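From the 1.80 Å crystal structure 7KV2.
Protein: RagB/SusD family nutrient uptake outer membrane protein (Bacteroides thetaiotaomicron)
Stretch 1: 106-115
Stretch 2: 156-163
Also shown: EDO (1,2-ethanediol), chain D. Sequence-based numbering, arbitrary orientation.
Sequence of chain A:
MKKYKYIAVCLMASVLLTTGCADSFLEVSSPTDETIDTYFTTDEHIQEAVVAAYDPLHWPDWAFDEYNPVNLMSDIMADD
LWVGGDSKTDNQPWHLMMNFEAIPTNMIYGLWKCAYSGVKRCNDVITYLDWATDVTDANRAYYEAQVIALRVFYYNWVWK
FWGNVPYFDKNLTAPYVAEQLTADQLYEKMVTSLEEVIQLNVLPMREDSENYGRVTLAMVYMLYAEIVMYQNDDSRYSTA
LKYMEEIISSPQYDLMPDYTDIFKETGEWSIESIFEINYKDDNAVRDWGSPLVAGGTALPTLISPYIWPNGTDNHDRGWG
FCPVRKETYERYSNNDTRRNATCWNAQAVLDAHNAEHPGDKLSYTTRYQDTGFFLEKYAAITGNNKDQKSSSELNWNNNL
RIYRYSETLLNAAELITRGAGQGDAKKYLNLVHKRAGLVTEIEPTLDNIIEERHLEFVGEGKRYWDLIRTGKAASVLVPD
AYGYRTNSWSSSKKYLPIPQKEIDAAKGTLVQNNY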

# COMPACT_ATOMS: atom_id res chain seq x y z
N ASN A 106 12.99 -0.94 -19.24
CA ASN A 106 13.45 -0.08 -18.11
C ASN A 106 12.27 0.06 -17.15
O ASN A 106 11.79 1.20 -16.95
CB ASN A 106 13.97 1.29 -18.57
CG ASN A 106 15.03 1.90 -17.67
OD1 ASN A 106 15.39 1.35 -16.62
ND2 ASN A 106 15.56 3.05 -18.08
N MET A 107 11.78 -1.07 -16.67
CA MET A 107 10.52 -1.14 -15.90
C MET A 107 10.80 -1.80 -14.55
O MET A 107 11.85 -2.41 -14.39
CB MET A 107 9.43 -1.90 -16.65
CG MET A 107 8.28 -1.00 -17.08
SD MET A 107 7.39 -0.37 -15.57
CE MET A 107 6.63 -1.89 -15.03
N ILE A 108 9.92 -1.57 -13.56
CA ILE A 108 10.05 -2.28 -12.27
C ILE A 108 9.69 -3.74 -12.55
O ILE A 108 8.84 -4.02 -13.44
CB ILE A 108 9.21 -1.60 -11.17
CG1 ILE A 108 7.74 -1.45 -11.51
CG2 ILE A 108 9.87 -0.29 -10.85
CD1 ILE A 108 6.83 -1.44 -10.30
N TYR A 109 10.37 -4.63 -11.85
CA TYR A 109 10.23 -6.10 -12.03
C TYR A 109 10.15 -6.81 -10.67
O TYR A 109 9.54 -7.90 -10.60
CB TYR A 109 11.41 -6.53 -12.92
CG TYR A 109 11.30 -7.87 -13.60
CD1 TYR A 109 10.14 -8.63 -13.55
CD2 TYR A 109 12.38 -8.36 -14.31
CE1 TYR A 109 10.08 -9.87 -14.17
CE2 TYR A 109 12.32 -9.59 -14.95
CZ TYR A 109 11.17 -10.35 -14.87
OH TYR A 109 11.08 -11.57 -15.50
N GLY A 110 10.68 -6.22 -9.59
CA GLY A 110 10.65 -6.83 -8.24
C GLY A 110 9.23 -7.16 -7.80
O GLY A 110 8.97 -8.28 -7.31
N LEU A 111 8.30 -6.24 -8.01
CA LEU A 111 6.93 -6.37 -7.48
C LEU A 111 6.25 -7.53 -8.20
O LEU A 111 5.51 -8.27 -7.59
CB LEU A 111 6.18 -5.05 -7.68
CG LEU A 111 4.70 -5.06 -7.29
CD1 LEU A 111 4.54 -5.34 -5.81
CD2 LEU A 111 4.04 -3.73 -7.64
N TRP A 112 6.47 -7.63 -9.51
CA TRP A 112 5.95 -8.75 -10.33
C TRP A 112 6.42 -10.08 -9.72
O TRP A 112 5.60 -10.94 -9.48
CB TRP A 112 6.44 -8.52 -11.76
CG TRP A 112 6.08 -9.62 -12.71
CD1 TRP A 112 6.58 -10.90 -12.75
CD2 TRP A 112 5.11 -9.53 -13.76
NE1 TRP A 112 5.97 -11.61 -13.75
CE2 TRP A 112 5.06 -10.81 -14.39
CE3 TRP A 112 4.27 -8.52 -14.23
CZ2 TRP A 112 4.22 -11.06 -15.47
CZ3 TRP A 112 3.43 -8.78 -15.29
CH2 TRP A 112 3.42 -10.04 -15.91
N LYS A 113 7.70 -10.21 -9.44
CA LYS A 113 8.33 -11.45 -8.94
C LYS A 113 7.80 -11.73 -7.53
O LYS A 113 7.51 -12.89 -7.24
CB LYS A 113 9.85 -11.35 -8.93
CG LYS A 113 10.48 -11.33 -10.32
CD LYS A 113 11.97 -11.06 -10.28
CE LYS A 113 12.59 -10.88 -11.66
NZ LYS A 113 14.02 -10.48 -11.57
N CYS A 114 7.59 -10.69 -6.71
CA CYS A 114 7.00 -10.89 -5.36
C CYS A 114 5.57 -11.38 -5.46
O CYS A 114 5.19 -12.29 -4.68
CB CYS A 114 7.08 -9.61 -4.52
SG CYS A 114 8.75 -9.04 -4.19
N ALA A 115 4.75 -10.82 -6.35
CA ALA A 115 3.33 -11.17 -6.49
C ALA A 115 3.23 -12.64 -6.88
O ALA A 115 2.43 -13.40 -6.24
CB ALA A 115 2.69 -10.31 -7.53
N ASN A 156 -4.00 -8.94 -7.01
CA ASN A 156 -4.42 -7.53 -7.02
C ASN A 156 -3.19 -6.66 -7.31
O ASN A 156 -3.34 -5.66 -8.04
CB ASN A 156 -5.11 -7.19 -5.69
CG ASN A 156 -5.63 -5.78 -5.71
OD1 ASN A 156 -6.37 -5.41 -6.62
ND2 ASN A 156 -5.22 -5.00 -4.70
N TRP A 157 -2.00 -7.01 -6.83
CA TRP A 157 -0.80 -6.19 -7.09
C TRP A 157 -0.59 -6.19 -8.63
O TRP A 157 -0.37 -5.14 -9.23
CB TRP A 157 0.41 -6.79 -6.39
CG TRP A 157 0.54 -6.54 -4.91
CD1 TRP A 157 -0.19 -5.70 -4.13
CD2 TRP A 157 1.54 -7.12 -4.06
NE1 TRP A 157 0.29 -5.73 -2.84
CE2 TRP A 157 1.35 -6.58 -2.77
CE3 TRP A 157 2.58 -8.03 -4.26
CZ2 TRP A 157 2.14 -6.95 -1.68
CZ3 TRP A 157 3.40 -8.35 -3.19
CH2 TRP A 157 3.18 -7.80 -1.92
N VAL A 158 -0.61 -7.36 -9.27
CA VAL A 158 -0.33 -7.41 -10.74
C VAL A 158 -1.54 -6.98 -11.55
O VAL A 158 -1.32 -6.38 -12.60
CB VAL A 158 0.26 -8.76 -11.19
CG1 VAL A 158 1.74 -8.86 -10.85
CG2 VAL A 158 -0.50 -9.95 -10.63
N TRP A 159 -2.75 -7.22 -11.08
CA TRP A 159 -4.01 -6.78 -11.74
C TRP A 159 -3.99 -5.25 -11.86
O TRP A 159 -4.23 -4.69 -12.98
CB TRP A 159 -5.22 -7.30 -10.99
CG TRP A 159 -6.56 -6.88 -11.51
CD1 TRP A 159 -7.09 -7.18 -12.74
CD2 TRP A 159 -7.55 -6.11 -10.82
NE1 TRP A 159 -8.34 -6.65 -12.85
CE2 TRP A 159 -8.64 -5.96 -11.70
CE3 TRP A 159 -7.61 -5.49 -9.57
CZ2 TRP A 159 -9.79 -5.26 -11.34
CZ3 TRP A 159 -8.74 -4.80 -9.20
CH2 TRP A 159 -9.84 -4.70 -10.07
N LYS A 160 -3.73 -4.57 -10.75
CA LYS A 160 -3.75 -3.09 -10.75
C LYS A 160 -2.62 -2.55 -11.63
O LYS A 160 -2.91 -1.64 -12.39
CB LYS A 160 -3.70 -2.51 -9.32
CG LYS A 160 -5.06 -2.56 -8.66
CD LYS A 160 -5.17 -1.64 -7.47
CE LYS A 160 -6.61 -1.35 -7.14
NZ LYS A 160 -6.68 -0.39 -6.02
N PHE A 161 -1.38 -2.99 -11.45
CA PHE A 161 -0.23 -2.33 -12.11
C PHE A 161 -0.16 -2.75 -13.59
O PHE A 161 0.21 -1.90 -14.37
CB PHE A 161 1.10 -2.60 -11.41
CG PHE A 161 1.29 -1.77 -10.15
CD1 PHE A 161 1.79 -0.48 -10.21
CD2 PHE A 161 0.99 -2.31 -8.90
CE1 PHE A 161 1.94 0.29 -9.05
CE2 PHE A 161 1.18 -1.56 -7.73
CZ PHE A 161 1.66 -0.27 -7.81
N TRP A 162 -0.49 -4.00 -13.91
CA TRP A 162 -0.27 -4.50 -15.31
C TRP A 162 -1.56 -4.99 -16.00
O TRP A 162 -1.56 -4.98 -17.25
CB TRP A 162 0.79 -5.58 -15.30
CG TRP A 162 2.19 -5.11 -15.10
CD1 TRP A 162 3.01 -4.56 -16.04
CD2 TRP A 162 2.94 -5.15 -13.88
NE1 TRP A 162 4.22 -4.28 -15.50
CE2 TRP A 162 4.21 -4.64 -14.17
CE3 TRP A 162 2.65 -5.56 -12.56
CZ2 TRP A 162 5.23 -4.57 -13.21
CZ3 TRP A 162 3.66 -5.52 -11.63
CH2 TRP A 162 4.90 -4.98 -11.93
N GLY A 163 -2.58 -5.42 -15.25
CA GLY A 163 -3.94 -5.68 -15.74
C GLY A 163 -4.08 -7.05 -16.42
O GLY A 163 -4.77 -7.93 -15.85
C1 EDO D . 12.59 -4.97 -16.81
O1 EDO D . 12.80 -3.83 -17.56
C2 EDO D . 13.29 -6.13 -17.41
O2 EDO D . 12.61 -6.60 -18.56

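Two helical segments pack here, 42 or more residues apart in sequence where they touch. Residues 110-115 form the start of one helix, with Tyr109 at its N-cap position. Residues 156-162 belong to a helix that begins earlier in the chain. The N-to-C directions differ by 145°, so the helices run roughly antiparallel. Their axes approach to 9.4 Å. The backbones come nearest at two places: the CA atoms of Trp112 and Val158 are 6.4 Å apart, and those of Ala115 and Trp157 are 6.5 Å apart. No hydrogen bond crosses between the stretches. Each helix satisfies backbone groups internally, as in Ala115 N to Leu111 O at 2.9 Å and Trp162 N to Val158 O at 2.8 Å. The contact itself is mostly apolar and buries 530 Å², both sides summed.

Trp162 has the largest share. Its CB points toward stretch 1, and its indole reaches both the helix and the loop before it. Trp112 meets it edge to face. The edge of Trp112 is directed at the face of Trp162, with the six-membered ring centroids 5.1 Å apart and the planes at 84°. This geometry brings the slightly positive ring hydrogens of Trp112 toward the electron-rich face of Trp162. The closest atoms are Trp112 CE3 and Trp162 CD2, at 3.6 Å. From the loop, Met107 CE lies 3.5 Å from Trp162 CZ2. Ile108 O sits near the plane of the indole, 3.7 Å from Trp162 CZ2. This carbonyl oxygen is buried by the contact and has no hydrogen-bond partner in the model. Trp162 NE1 is hydrogen-bonded elsewhere in the structure.

Leu111 is the second centre. Its CB points sideways, but the end of its side chain comes nearer to stretch 2. There its two methyls diverge. CD2 lies over one face of Phe161, 3.6 Å from Phe161 CD2. CD1 approaches Trp157, 3.7 Å from Trp157 CE3. The branched leucine thus fills space between two aromatic rings.

Trp157 carries the contact further along the first helix. Its ring also meets Cys114, with Cys114 CB 4.1 Å from Trp157 CZ3, and Ala115, with Ala115 CB 4.0 Å from Trp157 CE3. The small Ala115 side chain also touches Val158, with Ala115 CB 3.7 Å from Val158 CG1. These contacts are dispersive and gain from excluding water.

A 1,2-ethanediol, probably from the crystallisation liquor, accepts a hydrogen bond from the loop: Met107 N to EDO O1, 3.1 Å.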